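Local coordinates for peptidase S9 prolyl oligopeptidase catalytic domain-containing protein (Pyrococcus horikoshii, PDB 4HXF), which probably acts as an acylaminoacyl-type serine peptidase, cleaving peptides with the hydrolase domain of a self-compartmentalizing hexamer that also carries beta-propeller domains, at residues 135-139 / 190-196; 239-243 / 421-427; 364-370 / 408-414. Where two conformers were deposited one is given. Residue numbers count along the deposited sequence, not the author numbering.

Contact 1: residues 135-139 / 190-196; sequences DDVPA and RDVIPRY
Both segments are irregular loops, with neither helix nor strand. They come closest at Val137 and Ile193, whose CA atoms are 6.9 Å apart. Segment 135-139 is extended from Asp136 to Pro138, and the peptide bond between Val137 and Pro138 is cis. In segment 190-196, Asp191 N donates to Ile193 O (3.0 Å), and Arg195 is the centre of an inverse gamma turn.

A bidentate salt bridge joins Asp136 and Arg190. Asp136 (chi1 t) receives Arg190 NH1 on OD1 at 3.0 Å and Arg190 NH2 on OD2 at 2.8 Å. Arg190 runs t, t, m for chi1 to chi3, with chi4 near -85°, which brings its guanidinium edge to the carboxylate. Tyr196 (chi1 m) donates from OH to Val137 O at 2.8 Å. A water sits 2.5 Å from Asp136 OD2 and gives a weak bond to Tyr196 OH (3.4 Å). The apolar part centres on Val137 (chi1 m): CG2 lies 3.6 Å from Ile193 CB and 3.7 Å from Pro194 CD. Pro138 CD packs 3.6 Å from Tyr196 CE1.

The contact joins loops from two successive blades of the beta propeller. Segment 135-139 belongs to the excursion between strands 117-124 and 151-158; segment 190-196 links strands 182-188 and 200-206. Tyr558 OH of a neighbouring subunit forms a hydrogen bond with Asp136 O. Helix 504-511 of the hydrolase domain reaches the same site: Leu505 touches Val137 and Ile193, and Trp506 touches Tyr196.

Contact 2: residues 239-243 / 421-427; sequences YVSEH and YSEDFAL. With MG (magnesium ion), chain C.
This contact lies at the interface of the beta propeller and the alpha/beta hydrolase domain. A type I beta turn, Tyr239 to Glu242, meets the first turn of helix 423-427. Glu242 N bonds to Tyr239 O at 3.1 Å. Ser422 is the N-cap, with OG accepting from Phe425 N at 3.0 Å. CA atoms pair His243 with Glu423 (5.9 Å) and Ser241 with Leu427 (6.8 Å).

His243 (chi1 m) buries the most surface. Its NE2 donates to Tyr421 O at 2.7 Å, just before the helix. Glu423 CA covers one ring face in a CH-pi contact, 3.8 Å from the ring centroid.

Glu423 (chi1 t, chi2 t) reaches back to the turn. Its OE2 accepts from His243 N at 2.8 Å. One water joins OE2 to His243 O; another lies between Glu423 OE1 and Glu242 OE1.

Leu427 (chi1 m, chi2 t) fills the apolar end. Its CD2 lies 3.7 Å from Ser241 CB and 4.1 Å from Tyr239 CB.

Asp424 points away from the turn and binds a magnesium ion through OD1 at 2.1 Å. A water 2.1 Å from the magnesium also donates to Glu423 OE1, at 2.7 Å.

Contact 3: residues 364-370 / 408-414; sequences DGWYIKP and YYIVYVN
The ring of Tyr412 lies with one face over Trp366 CB, which is 3.8 Å from the ring centroid in a CH-pi contact. Tyr412 has chi1 p and Trp366 has chi1 m. The five-membered ring of Trp366 is nearly parallel to the Tyr412 ring but slid aside, with centroids 5.4 Å apart, so the two barely overlap. Trp366 CH2 reaches Asn414 ND2 at 3.5 Å.

The backbones form two antiparallel strands, 364-368 and 409-413, with axes 4.6 Å apart at closest approach and directions at 169°. Trp366 with Tyr412 and Ile368 with Ile410 are hydrogen-bonded pairs. Trp366 N to Tyr412 O is 2.8 Å, and Tyr412 N to Trp366 O is 3.0 Å. Ile368 N to Ile410 O is 2.8 Å, and Ile410 N to Ile368 O is 3.1 Å. Gly365 with Val413 and Tyr367 with Val411 are non-hydrogen-bonded pairs. Asn414 N adds a bond to Asp364 O at 3.0 Å.

The pair belongs to the mixed eight-stranded sheet of the alpha/beta hydrolase fold. Strand 361-368 is antiparallel to strand 409-413, which on its other side runs parallel to strand 378-384 and begins the parallel part of the sheet. Helix 398-405 covers the face that carries Ile368, Ile410 and Tyr412.

Ile368 CB is 4.0 Å from Ile410 CB. On the other face, Tyr367 (chi1 p) packs its CB 4.4 Å from Val411 CB. Gly365 has no side chain, and Val413 CG1 comes within 3.8 Å of its CA. Past the strand end, Pro370 CD sits over the Tyr409 ring face, 3.9 Å from the centroid.

From the N terminus, contact 1 forms first. It closes a loop of 50 residues between neighbouring propeller blades and is complete before contact 2 opens. Contact 2 starts at 239-243, in a later blade, and closes at 421-427 in the hydrolase domain, across 177 residues. Contact 3 opens and closes within that span, bringing together two strands of the hydrolase sheet. Contacts 2 and 3 touch: Tyr421 OH is 2.6 Å from Asp364 OD2, a probable hydrogen bond, and Phe425 CZ packs 3.6 Å from Asn414 O. The propeller-hydrolase interface thus meets the sheet directly. Contacts 1 and 3 lie farthest apart, with centres about 41 Å from each other.

Contact 1: residues 135-139 / 190-196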
loop_
_atom_site.group_PDB
_atom_site.type_symbol
_atom_site.label_atom_id
_atom_site.label_comp_id
_atom_site.label_asym_id
_atom_site.label_seq_id
_atom_site.Cartn_x
_atom_site.Cartn_y
_atom_site.Cartn_z
ATOM N N ASP A 135 18.523 -32.797 13.672
ATOM C CA ASP A 135 19.081 -33.861 14.492
ATOM C C ASP A 135 18.760 -35.258 13.904
ATOM O O ASP A 135 19.105 -36.278 14.540
ATOM C CB ASP A 135 18.542 -33.809 15.943
ATOM C CG ASP A 135 17.048 -34.157 16.030
ATOM O OD1 ASP A 135 16.404 -34.435 15.026
ATOM O OD2 ASP A 135 16.517 -34.147 17.159
ATOM N N ASP A 136 18.234 -35.274 12.688
ATOM C CA ASP A 136 17.992 -36.531 11.909
ATOM C C ASP A 136 18.751 -36.451 10.563
ATOM O O ASP A 136 19.637 -35.561 10.405
ATOM C CB ASP A 136 16.506 -36.795 11.796
ATOM C CG ASP A 136 16.219 -38.273 11.434
ATOM O OD1 ASP A 136 17.098 -39.090 11.253
ATOM O OD2 ASP A 136 15.077 -38.527 11.549
ATOM N N VAL A 137 18.439 -37.326 9.569
ATOM C CA VAL A 137 19.146 -37.265 8.295
ATOM C C VAL A 137 18.100 -37.533 7.252
ATOM O O VAL A 137 17.110 -38.200 7.530
ATOM C CB VAL A 137 20.338 -38.272 8.090
ATOM C CG1 VAL A 137 21.497 -37.915 8.953
ATOM C CG2 VAL A 137 19.864 -39.712 8.260
ATOM N N PRO A 138 18.277 -36.990 6.061
ATOM C CA PRO A 138 19.271 -36.000 5.702
ATOM C C PRO A 138 18.775 -34.634 6.145
ATOM O O PRO A 138 17.623 -34.498 6.655
ATOM C CB PRO A 138 19.294 -36.173 4.176
ATOM C CG PRO A 138 17.908 -36.367 3.790
ATOM C CD PRO A 138 17.358 -37.250 4.926
ATOM N N ALA A 139 19.577 -33.576 6.018
ATOM C CA ALA A 139 19.139 -32.245 6.409
ATOM C C ALA A 139 18.302 -31.504 5.402
ATOM O O ALA A 139 17.681 -30.480 5.675
ATOM C CB ALA A 139 20.393 -31.411 6.715
ATOM N N ARG A 190 13.577 -47.440 10.524
ATOM C CA ARG A 190 14.779 -46.805 11.097
ATOM C C ARG A 190 15.786 -47.834 11.611
ATOM O O ARG A 190 15.457 -48.611 12.527
ATOM C CB ARG A 190 14.445 -45.818 12.197
ATOM C CG ARG A 190 15.695 -45.005 12.617
ATOM C CD ARG A 190 15.351 -44.001 13.772
ATOM N NE ARG A 190 14.404 -42.941 13.368
ATOM C CZ ARG A 190 14.798 -41.804 12.770
ATOM N NH1 ARG A 190 16.042 -41.610 12.540
ATOM N NH2 ARG A 190 13.898 -40.943 12.352
ATOM N N ASP A 191 16.998 -47.834 11.072
ATOM C CA ASP A 191 18.155 -48.568 11.670
ATOM C C ASP A 191 19.129 -47.522 12.243
ATOM O O ASP A 191 18.703 -46.796 13.124
ATOM C CB ASP A 191 18.814 -49.460 10.658
ATOM C CG ASP A 191 17.831 -50.658 10.213
ATOM O OD1 ASP A 191 17.218 -51.217 11.044
ATOM O OD2 ASP A 191 17.864 -50.945 9.088
ATOM N N VAL A 192 20.361 -47.393 11.749
ATOM C CA VAL A 192 21.280 -46.288 12.312
ATOM C C VAL A 192 20.715 -44.932 11.787
ATOM O O VAL A 192 20.623 -43.998 12.542
ATOM C CB VAL A 192 22.680 -46.520 11.864
ATOM C CG1 VAL A 192 23.589 -45.333 12.242
ATOM C CG2 VAL A 192 23.225 -47.799 12.557
ATOM N N ILE A 193 20.200 -44.964 10.557
ATOM C CA ILE A 193 19.480 -43.909 9.945
ATOM C C ILE A 193 18.208 -44.465 9.349
ATOM O O ILE A 193 18.039 -45.695 9.197
ATOM C CB ILE A 193 20.308 -43.186 8.890
ATOM C CG1 ILE A 193 20.718 -44.030 7.698
ATOM C CG2 ILE A 193 21.622 -42.660 9.605
ATOM C CD1 ILE A 193 21.282 -43.237 6.458
ATOM N N PRO A 194 17.275 -43.603 8.934
ATOM C CA PRO A 194 16.116 -44.123 8.174
ATOM C C PRO A 194 16.523 -44.736 6.851
ATOM O O PRO A 194 17.378 -44.213 6.150
ATOM C CB PRO A 194 15.199 -42.880 7.978
ATOM C CG PRO A 194 15.693 -41.902 8.977
ATOM C CD PRO A 194 17.185 -42.154 9.123
ATOM N N ARG A 195 15.903 -45.861 6.525
ATOM C CA ARG A 195 16.229 -46.619 5.299
ATOM C C ARG A 195 15.398 -46.192 4.089
ATOM O O ARG A 195 14.596 -46.952 3.463
ATOM C CB ARG A 195 16.124 -48.099 5.601
ATOM C CG ARG A 195 16.811 -48.574 6.817
ATOM C CD ARG A 195 18.338 -48.413 6.752
ATOM N NE ARG A 195 19.023 -49.020 5.615
ATOM C CZ ARG A 195 19.421 -50.298 5.610
ATOM N NH1 ARG A 195 19.128 -51.102 6.613
ATOM N NH2 ARG A 195 20.079 -50.751 4.555
ATOM N N TYR A 196 15.536 -44.914 3.743
ATOM C CA TYR A 196 14.755 -44.305 2.707
ATOM C C TYR A 196 14.882 -45.019 1.406
ATOM O O TYR A 196 15.966 -45.417 1.092
ATOM C CB TYR A 196 15.253 -42.907 2.475
ATOM C CG TYR A 196 15.113 -41.955 3.636
ATOM C CD1 TYR A 196 16.232 -41.453 4.281
ATOM C CD2 TYR A 196 13.878 -41.633 4.107
ATOM C CE1 TYR A 196 16.068 -40.537 5.313
ATOM C CE2 TYR A 196 13.703 -40.736 5.182
ATOM C CZ TYR A 196 14.837 -40.150 5.747
ATOM O OH TYR A 196 14.614 -39.281 6.815
HETATM O O HOH W 1 13.368 -39.520 9.955
#

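Contact 2: residues 239-243 / 421-427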
loop_
_atom_site.group_PDB
_atom_site.type_symbol
_atom_site.label_atom_id
_atom_site.label_comp_id
_atom_site.label_asym_id
_atom_site.label_seq_id
_atom_site.Cartn_x
_atom_site.Cartn_y
_atom_site.Cartn_z
ATOM N N TYR A 239 19.207 -54.119 -3.501
ATOM C CA TYR A 239 19.562 -52.805 -4.073
ATOM C C TYR A 239 18.312 -52.001 -4.339
ATOM O O TYR A 239 17.334 -52.628 -4.862
ATOM C CB TYR A 239 20.240 -53.021 -5.441
ATOM C CG TYR A 239 21.464 -53.971 -5.271
ATOM C CD1 TYR A 239 22.619 -53.514 -4.735
ATOM C CD2 TYR A 239 21.372 -55.313 -5.587
ATOM C CE1 TYR A 239 23.737 -54.343 -4.514
ATOM C CE2 TYR A 239 22.446 -56.171 -5.421
ATOM C CZ TYR A 239 23.603 -55.686 -4.840
ATOM O OH TYR A 239 24.702 -56.533 -4.590
ATOM N N VAL A 240 18.351 -50.710 -4.106
ATOM C CA VAL A 240 17.206 -49.860 -4.372
ATOM C C VAL A 240 16.960 -49.895 -5.867
ATOM O O VAL A 240 15.831 -49.788 -6.363
ATOM C CB VAL A 240 17.535 -48.445 -3.870
ATOM C CG1 VAL A 240 16.484 -47.481 -4.322
ATOM C CG2 VAL A 240 17.585 -48.467 -2.310
ATOM N N SER A 241 18.052 -50.062 -6.628
ATOM C CA SER A 241 17.981 -50.133 -8.133
ATOM C C SER A 241 17.278 -51.357 -8.716
ATOM O O SER A 241 17.089 -51.394 -9.948
ATOM C CB SER A 241 19.368 -50.006 -8.740
ATOM O OG SER A 241 20.026 -48.743 -8.285
ATOM N N GLU A 242 16.991 -52.370 -7.910
ATOM C CA GLU A 242 16.186 -53.513 -8.365
ATOM C C GLU A 242 14.856 -53.036 -8.907
ATOM O O GLU A 242 14.349 -52.010 -8.419
ATOM C CB GLU A 242 15.984 -54.563 -7.234
ATOM C CG GLU A 242 17.179 -55.374 -6.880
ATOM C CD GLU A 242 16.809 -56.174 -5.592
ATOM O OE1 GLU A 242 15.732 -56.836 -5.570
ATOM O OE2 GLU A 242 17.673 -56.294 -4.816
ATOM N N HIS A 243 14.274 -53.775 -9.865
ATOM C CA HIS A 243 13.021 -53.403 -10.414
ATOM C C HIS A 243 11.951 -53.435 -9.371
ATOM O O HIS A 243 11.693 -54.538 -8.827
ATOM C CB HIS A 243 12.673 -54.296 -11.585
ATOM C CG HIS A 243 13.435 -54.008 -12.894
ATOM N ND1 HIS A 243 14.139 -52.830 -13.158
ATOM C CD2 HIS A 243 13.582 -54.807 -14.009
ATOM C CE1 HIS A 243 14.615 -52.898 -14.417
ATOM N NE2 HIS A 243 14.275 -54.102 -14.951
ATOM N N TYR A 421 14.884 -52.538 -19.371
ATOM C CA TYR A 421 15.456 -53.779 -19.770
ATOM C C TYR A 421 15.414 -54.711 -18.557
ATOM O O TYR A 421 14.639 -54.525 -17.637
ATOM C CB TYR A 421 16.887 -53.492 -20.271
ATOM C CG TYR A 421 16.838 -52.486 -21.403
ATOM C CD1 TYR A 421 16.926 -51.129 -21.135
ATOM C CD2 TYR A 421 16.704 -52.863 -22.715
ATOM C CE1 TYR A 421 16.758 -50.198 -22.130
ATOM C CE2 TYR A 421 16.585 -51.887 -23.731
ATOM C CZ TYR A 421 16.684 -50.562 -23.413
ATOM O OH TYR A 421 16.502 -49.660 -24.432
ATOM N N SER A 422 16.217 -55.764 -18.583
ATOM C CA SER A 422 16.274 -56.680 -17.480
ATOM C C SER A 422 16.784 -55.984 -16.253
ATOM O O SER A 422 17.500 -54.921 -16.262
ATOM C CB SER A 422 17.176 -57.900 -17.715
ATOM O OG SER A 422 18.555 -57.542 -17.842
ATOM N N GLU A 423 16.459 -56.545 -15.099
ATOM C CA GLU A 423 17.009 -56.087 -13.851
ATOM C C GLU A 423 18.557 -56.134 -13.849
ATOM O O GLU A 423 19.232 -55.211 -13.458
ATOM C CB GLU A 423 16.480 -56.883 -12.653
ATOM C CG GLU A 423 17.017 -56.364 -11.344
ATOM C CD GLU A 423 16.260 -56.947 -10.179
ATOM O OE1 GLU A 423 16.601 -58.030 -9.735
ATOM O OE2 GLU A 423 15.186 -56.437 -9.825
ATOM N N ASP A 424 19.100 -57.258 -14.286
ATOM C CA ASP A 424 20.554 -57.449 -14.335
ATOM C C ASP A 424 21.176 -56.320 -15.173
ATOM O O ASP A 424 22.272 -55.841 -14.875
ATOM C CB ASP A 424 20.984 -58.825 -14.887
ATOM C CG ASP A 424 20.673 -59.969 -13.932
ATOM O OD1 ASP A 424 20.346 -59.632 -12.763
ATOM O OD2 ASP A 424 20.849 -61.163 -14.296
ATOM N N PHE A 425 20.530 -55.935 -16.275
ATOM C CA PHE A 425 21.068 -54.826 -17.144
ATOM C C PHE A 425 21.174 -53.544 -16.382
ATOM O O PHE A 425 22.196 -52.794 -16.487
ATOM C CB PHE A 425 20.142 -54.671 -18.353
ATOM C CG PHE A 425 20.548 -53.581 -19.332
ATOM C CD1 PHE A 425 21.342 -53.895 -20.397
ATOM C CD2 PHE A 425 20.020 -52.332 -19.263
ATOM C CE1 PHE A 425 21.709 -52.937 -21.348
ATOM C CE2 PHE A 425 20.321 -51.430 -20.236
ATOM C CZ PHE A 425 21.139 -51.713 -21.252
ATOM N N ALA A 426 20.134 -53.264 -15.553
ATOM C CA ALA A 426 20.223 -52.097 -14.653
ATOM C C ALA A 426 21.308 -52.160 -13.614
ATOM O O ALA A 426 22.022 -51.197 -13.358
ATOM C CB ALA A 426 18.878 -51.870 -13.975
ATOM N N LEU A 427 21.501 -53.324 -13.042
ATOM C CA LEU A 427 22.453 -53.493 -11.943
ATOM C C LEU A 427 23.902 -53.543 -12.387
ATOM O O LEU A 427 24.812 -53.378 -11.576
ATOM C CB LEU A 427 22.107 -54.725 -11.136
ATOM C CG LEU A 427 20.708 -54.654 -10.461
ATOM C CD1 LEU A 427 20.439 -55.909 -9.645
ATOM C CD2 LEU A 427 20.508 -53.389 -9.550
HETATM MG MG MG C . 19.553 -60.740 -11.137
HETATM O O HOH W 2 15.404 -58.882 -7.546
HETATM O O HOH W 3 12.787 -57.027 -8.987
HETATM O O HOH W 4 19.077 -59.072 -9.993
HETATM O O HOH W 5 17.720 -60.674 -12.126
#

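Contact 3: residues 364-370 / 408-414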
loop_
_atom_site.group_PDB
_atom_site.type_symbol
_atom_site.label_atom_id
_atom_site.label_comp_id
_atom_site.label_asym_id
_atom_site.label_seq_id
_atom_site.Cartn_x
_atom_site.Cartn_y
_atom_site.Cartn_z
ATOM N N ASP A 364 20.071 -50.446 -27.479
ATOM C CA ASP A 364 19.270 -49.512 -28.227
ATOM C C ASP A 364 19.906 -48.122 -28.290
ATOM O O ASP A 364 20.337 -47.580 -27.267
ATOM C CB ASP A 364 17.916 -49.362 -27.551
ATOM C CG ASP A 364 17.012 -50.607 -27.748
ATOM O OD1 ASP A 364 16.985 -51.232 -28.804
ATOM O OD2 ASP A 364 16.279 -50.859 -26.774
ATOM N N GLY A 365 19.938 -47.580 -29.519
ATOM C CA GLY A 365 20.269 -46.158 -29.728
ATOM C C GLY A 365 19.194 -45.577 -30.627
ATOM O O GLY A 365 18.361 -46.256 -31.266
ATOM N N TRP A 366 19.142 -44.264 -30.588
ATOM C CA TRP A 366 18.359 -43.453 -31.524
ATOM C C TRP A 366 19.115 -42.241 -32.065
ATOM O O TRP A 366 20.013 -41.731 -31.393
ATOM C CB TRP A 366 17.049 -42.913 -30.902
ATOM C CG TRP A 366 16.087 -43.971 -30.391
ATOM C CD1 TRP A 366 14.980 -44.451 -31.024
ATOM C CD2 TRP A 366 16.152 -44.708 -29.131
ATOM N NE1 TRP A 366 14.373 -45.476 -30.307
ATOM C CE2 TRP A 366 15.026 -45.639 -29.135
ATOM C CE3 TRP A 366 17.025 -44.720 -28.046
ATOM C CZ2 TRP A 366 14.805 -46.482 -28.115
ATOM C CZ3 TRP A 366 16.772 -45.611 -26.988
ATOM C CH2 TRP A 366 15.701 -46.426 -27.020
ATOM N N TYR A 367 18.711 -41.794 -33.260
ATOM C CA TYR A 367 19.208 -40.507 -33.703
ATOM C C TYR A 367 18.232 -39.761 -34.518
ATOM O O TYR A 367 17.278 -40.334 -35.031
ATOM C CB TYR A 367 20.493 -40.728 -34.505
ATOM C CG TYR A 367 20.348 -41.335 -35.854
ATOM C CD1 TYR A 367 20.503 -42.735 -36.024
ATOM C CD2 TYR A 367 20.200 -40.572 -36.997
ATOM C CE1 TYR A 367 20.424 -43.308 -37.242
ATOM C CE2 TYR A 367 20.154 -41.201 -38.225
ATOM C CZ TYR A 367 20.289 -42.557 -38.327
ATOM O OH TYR A 367 20.297 -43.137 -39.597
ATOM N N ILE A 368 18.418 -38.441 -34.533
ATOM C CA ILE A 368 17.622 -37.554 -35.367
ATOM C C ILE A 368 18.540 -36.882 -36.346
ATOM O O ILE A 368 19.585 -36.357 -35.999
ATOM C CB ILE A 368 16.902 -36.460 -34.553
ATOM C CG1 ILE A 368 15.865 -37.050 -33.585
ATOM C CG2 ILE A 368 16.289 -35.418 -35.475
ATOM C CD1 ILE A 368 15.433 -36.140 -32.445
ATOM N N LYS A 369 18.125 -36.917 -37.602
ATOM C CA LYS A 369 18.880 -36.306 -38.731
ATOM C C LYS A 369 18.211 -34.959 -39.117
ATOM O O LYS A 369 16.967 -34.873 -39.275
ATOM C CB LYS A 369 18.934 -37.236 -39.937
ATOM C CG LYS A 369 19.730 -36.615 -41.065
ATOM C CD LYS A 369 19.638 -37.537 -42.273
ATOM C CE LYS A 369 20.597 -37.148 -43.390
ATOM N NZ LYS A 369 20.622 -38.046 -44.641
ATOM N N PRO A 370 19.009 -33.857 -39.081
ATOM C CA PRO A 370 18.477 -32.548 -39.439
ATOM C C PRO A 370 18.317 -32.421 -40.943
ATOM O O PRO A 370 18.745 -33.292 -41.708
ATOM C CB PRO A 370 19.582 -31.613 -38.929
ATOM C CG PRO A 370 20.811 -32.371 -39.220
ATOM C CD PRO A 370 20.457 -33.776 -38.798
ATOM N N TYR A 408 21.421 -29.723 -36.232
ATOM C CA TYR A 408 22.256 -30.738 -35.555
ATOM C C TYR A 408 21.681 -32.154 -35.626
ATOM O O TYR A 408 20.482 -32.337 -35.482
ATOM C CB TYR A 408 22.512 -30.437 -34.065
ATOM C CG TYR A 408 23.143 -29.114 -33.690
ATOM C CD1 TYR A 408 22.442 -27.905 -33.742
ATOM C CD2 TYR A 408 24.491 -29.058 -33.339
ATOM C CE1 TYR A 408 23.029 -26.684 -33.471
ATOM C CE2 TYR A 408 25.078 -27.810 -33.057
ATOM C CZ TYR A 408 24.365 -26.684 -33.080
ATOM O OH TYR A 408 24.957 -25.488 -32.772
ATOM N N TYR A 409 22.552 -33.109 -35.885
ATOM C CA TYR A 409 22.240 -34.493 -35.524
ATOM C C TYR A 409 22.098 -34.566 -34.013
ATOM O O TYR A 409 22.861 -33.952 -33.272
ATOM C CB TYR A 409 23.349 -35.463 -35.924
ATOM C CG TYR A 409 23.298 -35.920 -37.378
ATOM C CD1 TYR A 409 24.041 -35.246 -38.343
ATOM C CD2 TYR A 409 22.543 -37.029 -37.757
ATOM C CE1 TYR A 409 24.100 -35.718 -39.656
ATOM C CE2 TYR A 409 22.563 -37.484 -39.058
ATOM C CZ TYR A 409 23.348 -36.813 -39.998
ATOM O OH TYR A 409 23.318 -37.369 -41.296
ATOM N N ILE A 410 21.196 -35.407 -33.567
ATOM C CA ILE A 410 20.992 -35.716 -32.151
ATOM C C ILE A 410 21.166 -37.246 -32.038
ATOM O O ILE A 410 20.596 -38.022 -32.850
ATOM C CB ILE A 410 19.542 -35.388 -31.740
ATOM C CG1 ILE A 410 19.128 -33.967 -32.203
ATOM C CG2 ILE A 410 19.303 -35.603 -30.260
ATOM C CD1 ILE A 410 20.008 -32.821 -31.640
ATOM N N VAL A 411 21.997 -37.643 -31.078
ATOM C CA VAL A 411 22.230 -39.082 -30.874
ATOM C C VAL A 411 22.145 -39.393 -29.401
ATOM O O VAL A 411 22.634 -38.677 -28.559
ATOM C CB VAL A 411 23.538 -39.582 -31.507
ATOM C CG1 VAL A 411 24.754 -38.985 -30.980
ATOM C CG2 VAL A 411 23.639 -41.157 -31.389
ATOM N N TYR A 412 21.542 -40.513 -29.077
ATOM C CA TYR A 412 21.346 -40.882 -27.669
ATOM C C TYR A 412 21.054 -42.417 -27.525
ATOM O O TYR A 412 20.465 -43.034 -28.437
ATOM C CB TYR A 412 20.212 -40.071 -27.067
ATOM C CG TYR A 412 18.815 -40.131 -27.697
ATOM C CD1 TYR A 412 18.416 -39.262 -28.696
ATOM C CD2 TYR A 412 17.918 -41.076 -27.302
ATOM C CE1 TYR A 412 17.166 -39.381 -29.229
ATOM C CE2 TYR A 412 16.599 -41.127 -27.831
ATOM C CZ TYR A 412 16.274 -40.219 -28.785
ATOM O OH TYR A 412 14.972 -40.344 -29.268
ATOM N N VAL A 413 21.576 -43.008 -26.440
ATOM C CA VAL A 413 21.411 -44.459 -26.265
ATOM C C VAL A 413 20.948 -44.751 -24.860
ATOM O O VAL A 413 20.992 -43.905 -23.966
ATOM C CB VAL A 413 22.752 -45.240 -26.566
ATOM C CG1 VAL A 413 23.325 -44.724 -27.954
ATOM C CG2 VAL A 413 23.831 -45.085 -25.382
ATOM N N ASN A 414 20.588 -46.043 -24.649
ATOM C CA ASN A 414 20.343 -46.529 -23.276
ATOM C C ASN A 414 21.504 -47.459 -22.871
ATOM O O ASN A 414 21.507 -48.670 -23.197
ATOM C CB ASN A 414 19.004 -47.255 -23.209
ATOM C CG ASN A 414 17.819 -46.314 -23.083
ATOM O OD1 ASN A 414 17.951 -45.246 -22.460
ATOM N ND2 ASN A 414 16.613 -46.710 -23.613
HETATM O O HOH W 6 19.905 -50.444 -24.642
#